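PDB 3K9C: transcriptional regulator, LacI family protein from Rhodococcus jostii, which probably binds cis-regulatory DNA as a transcription factor of the LacI family, its core built like a periplasmic sugar-binding protein. Local coordinates for residues Ser12-Leu21 and Tyr42-Ala50; His126-Ala137 and Leu156-Thr167. One frame throughout, in Å; residues are numbered along the deposited sequence.

Contact 1 (12-21 with 42-50) and contact 2 (126-137 with 156-167) are two beta-alpha-beta units in series along the chain, each a strand, a helix and a parallel neighbouring strand joined by the usual right-handed crossover. Their centres lie 34 Å apart, on opposite sides of the chain's centre, and their nearest atoms stay about 6 Å from each other. Within the chain, contact 1 sits at one border of the mixed sheet, where 42-49 is outermost; contact 2 holds the same place in the four-stranded parallel sheet, bordered by 160-164. The two sheets belong to the two lobes of a periplasmic-binding-protein-like core. The first unit thus lies where the subunits meet, whereas the second touches no other chain.

Contact 1: Ser12-Leu21 and Tyr42-Ala50; sequences SRLLGVVFEL and YDVMLSAVA
V49 N gives its hydrogen to F19 O over 2.8 Å, the shortest bond in a ladder joining parallel strands 13-20 and 42-49. V49 is gripped at both ends, for its O accepts from L21 N at 3.0 Å. F19 N to S47 O is a weak rung. F19 CG sits between the backbone N and the carbonyl carbon (chi1 79°), and CE2 of its ring meets L46 CB at 3.9 Å and also A48 CB. On the other face of the sheet V18 CG1 presses on V49 CG2 at 3.6 Å. At the opposite end, the Y42 ring has R13 CG over one face and L15 CG at 3.7 Å from its CD1. The guanidinium stands steeply to that ring, planes 79° apart; Y42 OH lies at its edge, bound weakly by R13 NE at 3.5 Å, while the stronger partner of NE is E68. An alanine in place of Y42 would remove the ring and hydroxyl, and would probably leave the R13 chain freer to turn and L15 less covered. D43, whose CB touches L14 CD1, turns its carboxylate to R64 of the second subunit, and Y34 of that subunit bonds A48 N. The outermost strand thus spends one side on the ladder and offers polar groups to the dimer partner.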
ATOM      1  N   SER B  12     -10.037 -24.479  16.177  1.00 58.86           N
ATOM      2  CA  SER B  12      -9.607 -23.352  15.346  1.00 55.81           C
ATOM      3  C   SER B  12      -8.100 -23.172  15.510  1.00 54.20           C
ATOM      4  O   SER B  12      -7.640 -22.582  16.489  1.00 52.69           O
ATOM      5  CB  SER B  12     -10.332 -22.068  15.765  1.00 55.56           C
ATOM      6  OG  SER B  12     -11.729 -22.172  15.540  1.00 55.04           O
ATOM      7  N   ARG B  13      -7.341 -23.679  14.539  1.00 52.18           N
ATOM      8  CA  ARG B  13      -5.881 -23.622  14.573  1.00 50.16           C
ATOM      9  C   ARG B  13      -5.330 -22.352  13.920  1.00 47.55           C
ATOM     10  O   ARG B  13      -5.728 -21.984  12.811  1.00 45.69           O
ATOM     11  CB  ARG B  13      -5.318 -24.877  13.903  1.00 52.02           C
ATOM     12  CG  ARG B  13      -6.094 -26.140  14.286  1.00 55.31           C
ATOM     13  CD  ARG B  13      -5.414 -27.424  13.829  1.00 57.74           C
ATOM     14  NE  ARG B  13      -4.264 -27.773  14.660  1.00 61.14           N
ATOM     15  CZ  ARG B  13      -4.325 -28.011  15.969  1.00 62.46           C
ATOM     16  NH1 ARG B  13      -5.484 -27.940  16.610  1.00 63.29           N
ATOM     17  NH2 ARG B  13      -3.223 -28.326  16.637  1.00 63.24           N
ATOM     18  N   LEU B  14      -4.401 -21.700  14.618  1.00 43.62           N
ATOM     19  CA  LEU B  14      -3.811 -20.449  14.162  1.00 41.06           C
ATOM     20  C   LEU B  14      -2.405 -20.505  13.597  1.00 38.49           C
ATOM     21  O   LEU B  14      -1.540 -21.218  14.104  1.00 39.48           O
ATOM     22  CB  LEU B  14      -3.783 -19.425  15.302  1.00 43.52           C
ATOM     23  CG  LEU B  14      -5.062 -19.001  16.021  1.00 46.00           C
ATOM     24  CD1 LEU B  14      -6.067 -18.463  15.010  1.00 46.20           C
ATOM     25  CD2 LEU B  14      -5.631 -20.183  16.785  1.00 47.22           C
ATOM     26  N   LEU B  15      -2.191 -19.729  12.542  1.00 33.69           N
ATOM     27  CA  LEU B  15      -0.882 -19.592  11.925  1.00 30.59           C
ATOM     28  C   LEU B  15      -0.540 -18.105  12.052  1.00 28.11           C
ATOM     29  O   LEU B  15      -1.323 -17.239  11.649  1.00 26.85           O
ATOM     30  CB  LEU B  15      -0.906 -20.000  10.455  1.00 29.28           C
ATOM     31  CG  LEU B  15      -0.858 -21.503  10.167  1.00 30.44           C
ATOM     32  CD1 LEU B  15      -0.596 -21.714   8.677  1.00 29.47           C
ATOM     33  CD2 LEU B  15       0.248 -22.152  10.986  1.00 26.89           C
ATOM     34  N   GLY B  16       0.614 -17.817  12.637  1.00 25.23           N
ATOM     35  CA  GLY B  16       1.018 -16.438  12.812  1.00 23.67           C
ATOM     36  C   GLY B  16       1.743 -15.901  11.600  1.00 22.12           C
ATOM     37  O   GLY B  16       2.586 -16.582  11.022  1.00 23.06           O
ATOM     38  N   VAL B  17       1.416 -14.676  11.208  1.00 21.85           N
ATOM     39  CA  VAL B  17       2.071 -14.064  10.054  1.00 20.18           C
ATOM     40  C   VAL B  17       2.568 -12.647  10.356  1.00 18.66           C
ATOM     41  O   VAL B  17       1.778 -11.759  10.659  1.00 19.79           O
ATOM     42  CB  VAL B  17       1.109 -13.998   8.838  1.00 19.31           C
ATOM     43  CG1 VAL B  17       1.811 -13.352   7.645  1.00 14.48           C
ATOM     44  CG2 VAL B  17       0.629 -15.389   8.480  1.00 18.90           C
ATOM     45  N   VAL B  18       3.879 -12.442  10.288  1.00 19.62           N
ATOM     46  CA  VAL B  18       4.461 -11.118  10.516  1.00 18.34           C
ATOM     47  C   VAL B  18       4.699 -10.492   9.131  1.00 18.42           C
ATOM     48  O   VAL B  18       5.279 -11.135   8.255  1.00 18.25           O
ATOM     49  CB  VAL B  18       5.798 -11.241  11.288  1.00 18.55           C
ATOM     50  CG1 VAL B  18       6.409  -9.869  11.534  1.00 17.20           C
ATOM     51  CG2 VAL B  18       5.555 -11.943  12.628  1.00 20.88           C
ATOM     52  N   PHE B  19       4.248  -9.254   8.922  1.00 18.26           N
ATOM     53  CA  PHE B  19       4.422  -8.592   7.619  1.00 17.95           C
ATOM     54  C   PHE B  19       4.526  -7.074   7.741  1.00 20.33           C
ATOM     55  O   PHE B  19       4.083  -6.488   8.731  1.00 20.57           O
ATOM     56  CB  PHE B  19       3.246  -8.920   6.689  1.00 16.53           C
ATOM     57  CG  PHE B  19       2.020  -8.109   6.968  1.00 19.72           C
ATOM     58  CD1 PHE B  19       1.633  -7.093   6.104  1.00 20.29           C
ATOM     59  CD2 PHE B  19       1.263  -8.343   8.109  1.00 18.97           C
ATOM     60  CE1 PHE B  19       0.506  -6.319   6.373  1.00 20.08           C
ATOM     61  CE2 PHE B  19       0.141  -7.581   8.389  1.00 19.84           C
ATOM     62  CZ  PHE B  19      -0.241  -6.568   7.520  1.00 23.27           C
ATOM     63  N   GLU B  20       5.095  -6.442   6.716  1.00 21.23           N
ATOM     64  CA  GLU B  20       5.255  -4.990   6.700  1.00 23.12           C
ATOM     65  C   GLU B  20       4.015  -4.268   6.191  1.00 22.25           C
ATOM     66  O   GLU B  20       3.613  -4.432   5.033  1.00 21.34           O
ATOM     67  CB  GLU B  20       6.443  -4.589   5.827  1.00 23.90           C
ATOM     68  CG  GLU B  20       7.793  -4.834   6.449  1.00 31.54           C
ATOM     69  CD  GLU B  20       8.931  -4.570   5.479  1.00 36.05           C
ATOM     70  OE1 GLU B  20       8.913  -3.517   4.796  1.00 37.49           O
ATOM     71  OE2 GLU B  20       9.843  -5.416   5.405  1.00 39.46           O
ATOM     72  N   LEU B  21       3.420  -3.464   7.063  1.00 22.20           N
ATOM     73  CA  LEU B  21       2.238  -2.691   6.710  1.00 23.19           C
ATOM     74  C   LEU B  21       2.555  -1.798   5.498  1.00 23.56           C
ATOM     75  O   LEU B  21       3.636  -1.217   5.402  1.00 23.95           O
ATOM     76  CB  LEU B  21       1.813  -1.824   7.899  1.00 24.19           C
ATOM     77  CG  LEU B  21       0.325  -1.488   8.021  1.00 25.79           C
ATOM     78  CD1 LEU B  21      -0.477  -2.774   8.109  1.00 26.53           C
ATOM     79  CD2 LEU B  21       0.080  -0.629   9.260  1.00 27.03           C
ATOM     80  N   TYR B  42      -7.145 -23.560   8.468  1.00 32.44           N
ATOM     81  CA  TYR B  42      -6.424 -22.746   9.440  1.00 32.67           C
ATOM     82  C   TYR B  42      -6.801 -21.277   9.377  1.00 32.26           C
ATOM     83  O   TYR B  42      -7.135 -20.752   8.316  1.00 32.48           O
ATOM     84  CB  TYR B  42      -4.919 -22.864   9.213  1.00 33.28           C
ATOM     85  CG  TYR B  42      -4.289 -24.052   9.874  1.00 35.56           C
ATOM     86  CD1 TYR B  42      -3.577 -23.908  11.063  1.00 37.68           C
ATOM     87  CD2 TYR B  42      -4.398 -25.326   9.314  1.00 37.16           C
ATOM     88  CE1 TYR B  42      -2.982 -25.001  11.680  1.00 37.73           C
ATOM     89  CE2 TYR B  42      -3.808 -26.431   9.930  1.00 38.08           C
ATOM     90  CZ  TYR B  42      -3.101 -26.256  11.109  1.00 39.48           C
ATOM     91  OH  TYR B  42      -2.493 -27.331  11.710  1.00 43.00           O
ATOM     92  N   ASP B  43      -6.747 -20.617  10.526  1.00 30.99           N
ATOM     93  CA  ASP B  43      -7.028 -19.199  10.567  1.00 30.86           C
ATOM     94  C   ASP B  43      -5.674 -18.506  10.604  1.00 29.31           C
ATOM     95  O   ASP B  43      -4.650 -19.124  10.891  1.00 26.73           O
ATOM     96  CB  ASP B  43      -7.846 -18.825  11.801  1.00 33.69           C
ATOM     97  CG  ASP B  43      -9.322 -19.124  11.634  1.00 38.63           C
ATOM     98  OD1 ASP B  43      -9.889 -18.768  10.581  1.00 40.22           O
ATOM     99  OD2 ASP B  43      -9.921 -19.710  12.557  1.00 42.76           O
ATOM    100  N   VAL B  44      -5.664 -17.218  10.312  1.00 28.55           N
ATOM    101  CA  VAL B  44      -4.415 -16.496  10.311  1.00 26.05           C
ATOM    102  C   VAL B  44      -4.473 -15.317  11.244  1.00 26.93           C
ATOM    103  O   VAL B  44      -5.468 -14.593  11.294  1.00 26.64           O
ATOM    104  CB  VAL B  44      -4.057 -15.999   8.894  1.00 25.41           C
ATOM    105  CG1 VAL B  44      -2.894 -15.015   8.963  1.00 25.60           C
ATOM    106  CG2 VAL B  44      -3.678 -17.182   8.010  1.00 22.57           C
HETATM  107  N   MSE B  45      -3.397 -15.139  11.997  1.00 27.76           N
HETATM  108  CA  MSE B  45      -3.297 -14.010  12.898  1.00 29.48           C
HETATM  109  C   MSE B  45      -2.146 -13.148  12.380  1.00 25.38           C
HETATM  110  O   MSE B  45      -1.004 -13.588  12.347  1.00 24.20           O
HETATM  111  CB  MSE B  45      -3.001 -14.477  14.320  1.00 36.45           C
HETATM  112  CG  MSE B  45      -3.474 -13.497  15.363  1.00 48.05           C
HETATM  113 SE   MSE B  45      -2.275 -13.472  16.874  1.00 66.32          SE
HETATM  114  CE  MSE B  45      -1.629 -11.645  16.708  1.00 59.00           C
ATOM    115  N   LEU B  46      -2.467 -11.939  11.944  1.00 22.08           N
ATOM    116  CA  LEU B  46      -1.462 -11.016  11.440  1.00 22.61           C
ATOM    117  C   LEU B  46      -0.913 -10.200  12.594  1.00 22.43           C
ATOM    118  O   LEU B  46      -1.617  -9.936  13.565  1.00 21.82           O
ATOM    119  CB  LEU B  46      -2.082 -10.031  10.457  1.00 22.52           C
ATOM    120  CG  LEU B  46      -2.864 -10.539   9.258  1.00 22.03           C
ATOM    121  CD1 LEU B  46      -3.600  -9.366   8.617  1.00 21.12           C
ATOM    122  CD2 LEU B  46      -1.915 -11.203   8.293  1.00 20.92           C
ATOM    123  N   SER B  47       0.350  -9.814  12.474  1.00 21.52           N
ATOM    124  CA  SER B  47       1.014  -8.957  13.444  1.00 21.05           C
ATOM    125  C   SER B  47       1.828  -8.083  12.512  1.00 21.01           C
ATOM    126  O   SER B  47       2.723  -8.574  11.813  1.00 21.17           O
ATOM    127  CB  SER B  47       1.934  -9.746  14.367  1.00 21.28           C
ATOM    128  OG  SER B  47       2.499  -8.879  15.338  1.00 21.04           O
ATOM    129  N   ALA B  48       1.520  -6.791  12.491  1.00 18.07           N
ATOM    130  CA  ALA B  48       2.190  -5.886  11.573  1.00 18.96           C
ATOM    131  C   ALA B  48       3.448  -5.185  12.058  1.00 19.77           C
ATOM    132  O   ALA B  48       3.581  -4.839  13.233  1.00 20.84           O
ATOM    133  CB  ALA B  48       1.193  -4.842  11.077  1.00 19.80           C
ATOM    134  N   VAL B  49       4.370  -4.984  11.127  1.00 19.25           N
ATOM    135  CA  VAL B  49       5.604  -4.271  11.396  1.00 20.33           C
ATOM    136  C   VAL B  49       5.430  -2.920  10.690  1.00 21.55           C
ATOM    137  O   VAL B  49       4.937  -2.868   9.556  1.00 21.71           O
ATOM    138  CB  VAL B  49       6.839  -5.014  10.808  1.00 19.84           C
ATOM    139  CG1 VAL B  49       8.095  -4.158  10.969  1.00 20.79           C
ATOM    140  CG2 VAL B  49       7.022  -6.359  11.506  1.00 17.89           C
ATOM    141  N   ALA B  50       5.807  -1.838  11.375  1.00 20.57           N
ATOM    142  CA  ALA B  50       5.718  -0.480  10.836  1.00 19.22           C
ATOM    143  C   ALA B  50       6.798   0.372  11.496  1.00 20.16           C
ATOM    144  O   ALA B  50       7.395  -0.045  12.485  1.00 20.45           O
ATOM    145  CB  ALA B  50       4.349   0.105  11.111  1.00 17.18           C
TER

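Contact 2: His126-Ala137 and Leu156-Thr167; sequences HRNIAHIDGADA and LSASATVVTGGT
A beta-alpha-beta unit of the periplasmic-binding-protein-like domain brings strands 129-133 and 160-164 together in parallel, and D133, in an Asx turn, links the two segments. D133 OD1 accepts from A135 N at 2.9 Å, which makes the turn, and from G165 N at 3.1 Å, which ties in the other segment. The two donors reach OD1 from opposite faces of the carboxylate plane. CG of D133 lies between the backbone N and the carbonyl carbon (chi1 72°), which swings the carboxylate over to T164 and G165. OD2 takes a hydrogen from water 2 and forms a salt bridge with R144 of helix 140-153, while V162 CG1 packs across the side chain. The ladder behind it runs through H131, whose N bonds T161 O at 2.8 Å and whose O accepts from V163 N. The H131 side chain lies beside that of V162, the two pointing the same way; D133 N lies above one ring face, displaced toward its rim, and ND1 bonds V190 O. On the other side of the sheet I132 CG1 meets V163 CG2 at 3.6 Å, with L179 of helix 169-181 against both residues. Toward the N-terminal end of the contact S159 OG donates to R127 O over 2.8 Å, coming from above the carbonyl plane, and L156 CD2 touches R127 NE near the edge of the guanidinium. Water 1 donates to S159 O at 2.6 Å, also bonds T161 OG1, and adds a weak bond to I129 O. With two backbone donors on OD1 and R144 on OD2, the buried D133 carboxylate is probably kept as an anion, and it ties the two segments together around D133 and G165.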
ATOM      1  N   HIS B 126      19.693  -3.792 -25.646  1.00 25.68           N
ATOM      2  CA  HIS B 126      20.302  -2.921 -24.645  1.00 25.62           C
ATOM      3  C   HIS B 126      21.679  -3.409 -24.197  1.00 26.36           C
ATOM      4  O   HIS B 126      21.900  -4.610 -24.035  1.00 27.73           O
ATOM      5  CB  HIS B 126      19.367  -2.801 -23.427  1.00 23.95           C
ATOM      6  CG  HIS B 126      18.070  -2.112 -23.725  1.00 22.57           C
ATOM      7  ND1 HIS B 126      17.963  -0.741 -23.839  1.00 19.82           N
ATOM      8  CD2 HIS B 126      16.832  -2.605 -23.959  1.00 23.08           C
ATOM      9  CE1 HIS B 126      16.714  -0.422 -24.126  1.00 21.38           C
ATOM     10  NE2 HIS B 126      16.005  -1.532 -24.206  1.00 21.00           N
ATOM     11  N   ARG B 127      22.602  -2.473 -23.996  1.00 26.73           N
ATOM     12  CA  ARG B 127      23.952  -2.811 -23.551  1.00 28.12           C
ATOM     13  C   ARG B 127      24.367  -1.986 -22.329  1.00 26.82           C
ATOM     14  O   ARG B 127      25.058  -2.494 -21.440  1.00 26.46           O
ATOM     15  CB  ARG B 127      24.947  -2.618 -24.703  1.00 32.39           C
ATOM     16  CG  ARG B 127      24.634  -3.499 -25.908  1.00 36.53           C
ATOM     17  CD  ARG B 127      25.677  -3.362 -27.000  1.00 43.52           C
ATOM     18  NE  ARG B 127      26.984  -3.849 -26.567  1.00 48.48           N
ATOM     19  CZ  ARG B 127      28.021  -4.020 -27.377  1.00 50.40           C
ATOM     20  NH1 ARG B 127      27.903  -3.744 -28.670  1.00 52.56           N
ATOM     21  NH2 ARG B 127      29.174  -4.465 -26.897  1.00 52.47           N
ATOM     22  N   ASN B 128      23.967  -0.717 -22.285  1.00 23.86           N
ATOM     23  CA  ASN B 128      24.277   0.126 -21.130  1.00 25.69           C
ATOM     24  C   ASN B 128      23.087  -0.065 -20.213  1.00 23.57           C
ATOM     25  O   ASN B 128      22.099   0.661 -20.304  1.00 24.00           O
ATOM     26  CB  ASN B 128      24.380   1.599 -21.516  1.00 27.26           C
ATOM     27  CG  ASN B 128      25.556   1.878 -22.415  1.00 32.83           C
ATOM     28  OD1 ASN B 128      25.395   2.114 -23.611  1.00 35.49           O
ATOM     29  ND2 ASN B 128      26.756   1.838 -21.846  1.00 36.48           N
ATOM     30  N   ILE B 129      23.183  -1.058 -19.341  1.00 22.34           N
ATOM     31  CA  ILE B 129      22.098  -1.372 -18.439  1.00 21.39           C
ATOM     32  C   ILE B 129      22.462  -1.126 -16.991  1.00 21.58           C
ATOM     33  O   ILE B 129      23.549  -1.498 -16.534  1.00 20.95           O
ATOM     34  CB  ILE B 129      21.669  -2.827 -18.636  1.00 21.08           C
ATOM     35  CG1 ILE B 129      21.331  -3.050 -20.118  1.00 21.39           C
ATOM     36  CG2 ILE B 129      20.475  -3.153 -17.740  1.00 20.56           C
ATOM     37  CD1 ILE B 129      21.183  -4.502 -20.517  1.00 21.21           C
ATOM     38  N   ALA B 130      21.535  -0.499 -16.272  1.00 19.21           N
ATOM     39  CA  ALA B 130      21.751  -0.179 -14.879  1.00 18.83           C
ATOM     40  C   ALA B 130      20.811  -0.907 -13.934  1.00 19.48           C
ATOM     41  O   ALA B 130      19.695  -1.299 -14.294  1.00 19.26           O
ATOM     42  CB  ALA B 130      21.623   1.322 -14.670  1.00 17.71           C
ATOM     43  N   HIS B 131      21.285  -1.094 -12.710  1.00 17.81           N
ATOM     44  CA  HIS B 131      20.494  -1.736 -11.685  1.00 17.66           C
ATOM     45  C   HIS B 131      20.503  -0.839 -10.458  1.00 18.08           C
ATOM     46  O   HIS B 131      21.560  -0.348 -10.045  1.00 17.73           O
ATOM     47  CB  HIS B 131      21.076  -3.119 -11.340  1.00 15.93           C
ATOM     48  CG  HIS B 131      20.417  -3.779 -10.167  1.00 13.48           C
ATOM     49  ND1 HIS B 131      19.063  -4.042 -10.123  1.00 15.89           N
ATOM     50  CD2 HIS B 131      20.923  -4.208  -8.989  1.00 13.94           C
ATOM     51  CE1 HIS B 131      18.766  -4.606  -8.966  1.00 15.55           C
ATOM     52  NE2 HIS B 131      19.878  -4.721  -8.260  1.00 14.18           N
ATOM     53  N   ILE B 132      19.317  -0.575  -9.917  1.00 15.65           N
ATOM     54  CA  ILE B 132      19.192   0.209  -8.692  1.00 17.50           C
ATOM     55  C   ILE B 132      18.900  -0.912  -7.688  1.00 19.88           C
ATOM     56  O   ILE B 132      17.815  -1.507  -7.705  1.00 18.08           O
ATOM     57  CB  ILE B 132      18.018   1.234  -8.788  1.00 18.52           C
ATOM     58  CG1 ILE B 132      18.296   2.227  -9.919  1.00 18.92           C
ATOM     59  CG2 ILE B 132      17.866   2.000  -7.465  1.00 19.03           C
ATOM     60  CD1 ILE B 132      17.182   3.249 -10.164  1.00 20.14           C
ATOM     61  N   ASP B 133      19.888  -1.238  -6.853  1.00 19.74           N
ATOM     62  CA  ASP B 133      19.738  -2.340  -5.899  1.00 20.55           C
ATOM     63  C   ASP B 133      18.927  -2.044  -4.649  1.00 21.24           C
ATOM     64  O   ASP B 133      18.574  -0.897  -4.374  1.00 22.36           O
ATOM     65  CB  ASP B 133      21.112  -2.915  -5.501  1.00 23.24           C
ATOM     66  CG  ASP B 133      21.914  -1.990  -4.599  1.00 24.88           C
ATOM     67  OD1 ASP B 133      21.316  -1.240  -3.793  1.00 23.88           O
ATOM     68  OD2 ASP B 133      23.159  -2.037  -4.683  1.00 28.16           O
ATOM     69  N   GLY B 134      18.635  -3.097  -3.894  1.00 20.61           N
ATOM     70  CA  GLY B 134      17.842  -2.942  -2.692  1.00 24.05           C
ATOM     71  C   GLY B 134      18.634  -2.770  -1.416  1.00 24.43           C
ATOM     72  O   GLY B 134      18.108  -2.979  -0.326  1.00 23.25           O
ATOM     73  N   ALA B 135      19.901  -2.386  -1.548  1.00 26.53           N
ATOM     74  CA  ALA B 135      20.757  -2.187  -0.393  1.00 28.04           C
ATOM     75  C   ALA B 135      20.845  -3.476   0.410  1.00 29.80           C
ATOM     76  O   ALA B 135      21.222  -4.514  -0.122  1.00 31.84           O
ATOM     77  CB  ALA B 135      20.217  -1.054   0.476  1.00 28.07           C
ATOM     78  N   ASP B 136      20.488  -3.417   1.687  1.00 31.65           N
ATOM     79  CA  ASP B 136      20.563  -4.595   2.536  1.00 34.59           C
ATOM     80  C   ASP B 136      19.213  -5.254   2.785  1.00 33.57           C
ATOM     81  O   ASP B 136      19.078  -6.084   3.685  1.00 33.41           O
ATOM     82  CB  ASP B 136      21.217  -4.237   3.877  1.00 40.13           C
ATOM     83  CG  ASP B 136      22.653  -3.773   3.720  1.00 46.21           C
ATOM     84  OD1 ASP B 136      23.434  -4.479   3.046  1.00 49.20           O
ATOM     85  OD2 ASP B 136      23.007  -2.703   4.271  1.00 50.56           O
ATOM     86  N   ALA B 137      18.209  -4.887   1.996  1.00 30.46           N
ATOM     87  CA  ALA B 137      16.898  -5.487   2.166  1.00 28.87           C
ATOM     88  C   ALA B 137      16.965  -6.926   1.674  1.00 27.98           C
ATOM     89  O   ALA B 137      17.814  -7.267   0.857  1.00 25.99           O
ATOM     90  CB  ALA B 137      15.866  -4.719   1.377  1.00 26.75           C
ATOM     91  N   LEU B 156      29.004  -7.572 -21.092  1.00 31.83           N
ATOM     92  CA  LEU B 156      28.682  -6.176 -20.827  1.00 30.82           C
ATOM     93  C   LEU B 156      29.151  -5.638 -19.467  1.00 30.94           C
ATOM     94  O   LEU B 156      28.645  -4.618 -18.996  1.00 31.74           O
ATOM     95  CB  LEU B 156      27.165  -5.977 -20.967  1.00 30.24           C
ATOM     96  CG  LEU B 156      26.519  -6.452 -22.280  1.00 29.46           C
ATOM     97  CD1 LEU B 156      25.014  -6.192 -22.242  1.00 25.65           C
ATOM     98  CD2 LEU B 156      27.150  -5.723 -23.470  1.00 29.74           C
ATOM     99  N   SER B 157      30.111  -6.311 -18.837  1.00 31.01           N
ATOM    100  CA  SER B 157      30.605  -5.865 -17.537  1.00 30.83           C
ATOM    101  C   SER B 157      31.104  -4.419 -17.533  1.00 29.81           C
ATOM    102  O   SER B 157      31.051  -3.754 -16.502  1.00 29.80           O
ATOM    103  CB  SER B 157      31.729  -6.783 -17.043  1.00 32.78           C
ATOM    104  OG  SER B 157      31.226  -8.038 -16.617  1.00 36.80           O
ATOM    105  N   ALA B 158      31.584  -3.933 -18.675  1.00 27.04           N
ATOM    106  CA  ALA B 158      32.096  -2.562 -18.756  1.00 27.12           C
ATOM    107  C   ALA B 158      31.006  -1.506 -18.980  1.00 27.27           C
ATOM    108  O   ALA B 158      31.276  -0.305 -18.911  1.00 26.55           O
ATOM    109  CB  ALA B 158      33.160  -2.462 -19.856  1.00 24.25           C
ATOM    110  N   SER B 159      29.781  -1.948 -19.254  1.00 26.65           N
ATOM    111  CA  SER B 159      28.680  -1.008 -19.450  1.00 23.91           C
ATOM    112  C   SER B 159      27.557  -1.296 -18.455  1.00 26.35           C
ATOM    113  O   SER B 159      26.400  -0.904 -18.666  1.00 26.36           O
ATOM    114  CB  SER B 159      28.165  -1.071 -20.891  1.00 24.10           C
ATOM    115  OG  SER B 159      27.868  -2.392 -21.288  1.00 27.46           O
ATOM    116  N   ALA B 160      27.913  -1.982 -17.367  1.00 23.14           N
ATOM    117  CA  ALA B 160      26.964  -2.323 -16.322  1.00 22.93           C
ATOM    118  C   ALA B 160      27.139  -1.358 -15.154  1.00 24.27           C
ATOM    119  O   ALA B 160      28.259  -1.124 -14.691  1.00 25.79           O
ATOM    120  CB  ALA B 160      27.183  -3.771 -15.857  1.00 20.03           C
ATOM    121  N   THR B 161      26.035  -0.792 -14.683  1.00 22.85           N
ATOM    122  CA  THR B 161      26.082   0.149 -13.573  1.00 23.83           C
ATOM    123  C   THR B 161      25.143  -0.267 -12.441  1.00 23.95           C
ATOM    124  O   THR B 161      23.995  -0.627 -12.681  1.00 23.54           O
ATOM    125  CB  THR B 161      25.671   1.554 -14.037  1.00 24.85           C
ATOM    126  OG1 THR B 161      26.413   1.903 -15.210  1.00 27.97           O
ATOM    127  CG2 THR B 161      25.943   2.586 -12.948  1.00 24.72           C
ATOM    128  N   VAL B 162      25.641  -0.230 -11.209  1.00 23.92           N
ATOM    129  CA  VAL B 162      24.820  -0.563 -10.053  1.00 23.60           C
ATOM    130  C   VAL B 162      24.858   0.592  -9.065  1.00 23.71           C
ATOM    131  O   VAL B 162      25.925   0.987  -8.607  1.00 24.86           O
ATOM    132  CB  VAL B 162      25.312  -1.810  -9.293  1.00 24.75           C
ATOM    133  CG1 VAL B 162      24.352  -2.087  -8.128  1.00 24.24           C
ATOM    134  CG2 VAL B 162      25.377  -3.020 -10.213  1.00 24.19           C
ATOM    135  N   VAL B 163      23.695   1.145  -8.746  1.00 22.42           N
ATOM    136  CA  VAL B 163      23.644   2.237  -7.782  1.00 22.94           C
ATOM    137  C   VAL B 163      22.832   1.766  -6.589  1.00 21.77           C
ATOM    138  O   VAL B 163      21.865   1.008  -6.739  1.00 18.66           O
ATOM    139  CB  VAL B 163      23.018   3.511  -8.392  1.00 24.38           C
ATOM    140  CG1 VAL B 163      23.852   3.966  -9.595  1.00 26.08           C
ATOM    141  CG2 VAL B 163      21.578   3.249  -8.808  1.00 24.19           C
ATOM    142  N   THR B 164      23.244   2.187  -5.401  1.00 21.71           N
ATOM    143  CA  THR B 164      22.555   1.798  -4.183  1.00 22.70           C
ATOM    144  C   THR B 164      21.170   2.440  -4.160  1.00 23.80           C
ATOM    145  O   THR B 164      21.027   3.644  -4.364  1.00 23.82           O
ATOM    146  CB  THR B 164      23.367   2.226  -2.959  1.00 24.87           C
ATOM    147  OG1 THR B 164      24.667   1.625  -3.035  1.00 27.52           O
ATOM    148  CG2 THR B 164      22.683   1.770  -1.672  1.00 24.15           C
ATOM    149  N   GLY B 165      20.149   1.621  -3.941  1.00 24.23           N
ATOM    150  CA  GLY B 165      18.795   2.132  -3.926  1.00 23.61           C
ATOM    151  C   GLY B 165      18.067   1.804  -2.644  1.00 24.54           C
ATOM    152  O   GLY B 165      18.550   2.094  -1.552  1.00 25.26           O
ATOM    153  N   GLY B 166      16.900   1.190  -2.787  1.00 23.71           N
ATOM    154  CA  GLY B 166      16.095   0.827  -1.638  1.00 25.21           C
ATOM    155  C   GLY B 166      14.822   0.177  -2.134  1.00 26.13           C
ATOM    156  O   GLY B 166      14.779  -0.286  -3.275  1.00 26.28           O
ATOM    157  N   THR B 167      13.788   0.166  -1.300  1.00 25.37           N
ATOM    158  CA  THR B 167      12.510  -0.451  -1.646  1.00 25.37           C
ATOM    159  C   THR B 167      11.377   0.541  -1.878  1.00 25.17           C
ATOM    160  O   THR B 167      10.254   0.131  -2.155  1.00 24.26           O
ATOM    161  CB  THR B 167      12.039  -1.400  -0.525  1.00 28.54           C
ATOM    162  OG1 THR B 167      11.781  -0.632   0.660  1.00 29.27           O
ATOM    163  CG2 THR B 167      13.103  -2.443  -0.215  1.00 28.06           C
TER
HETATM  164  O   HOH W   1      25.279   0.966 -17.207  1.00 29.53           O
HETATM  165  O   HOH W   2      24.193  -1.596  -1.976  1.00 49.86           O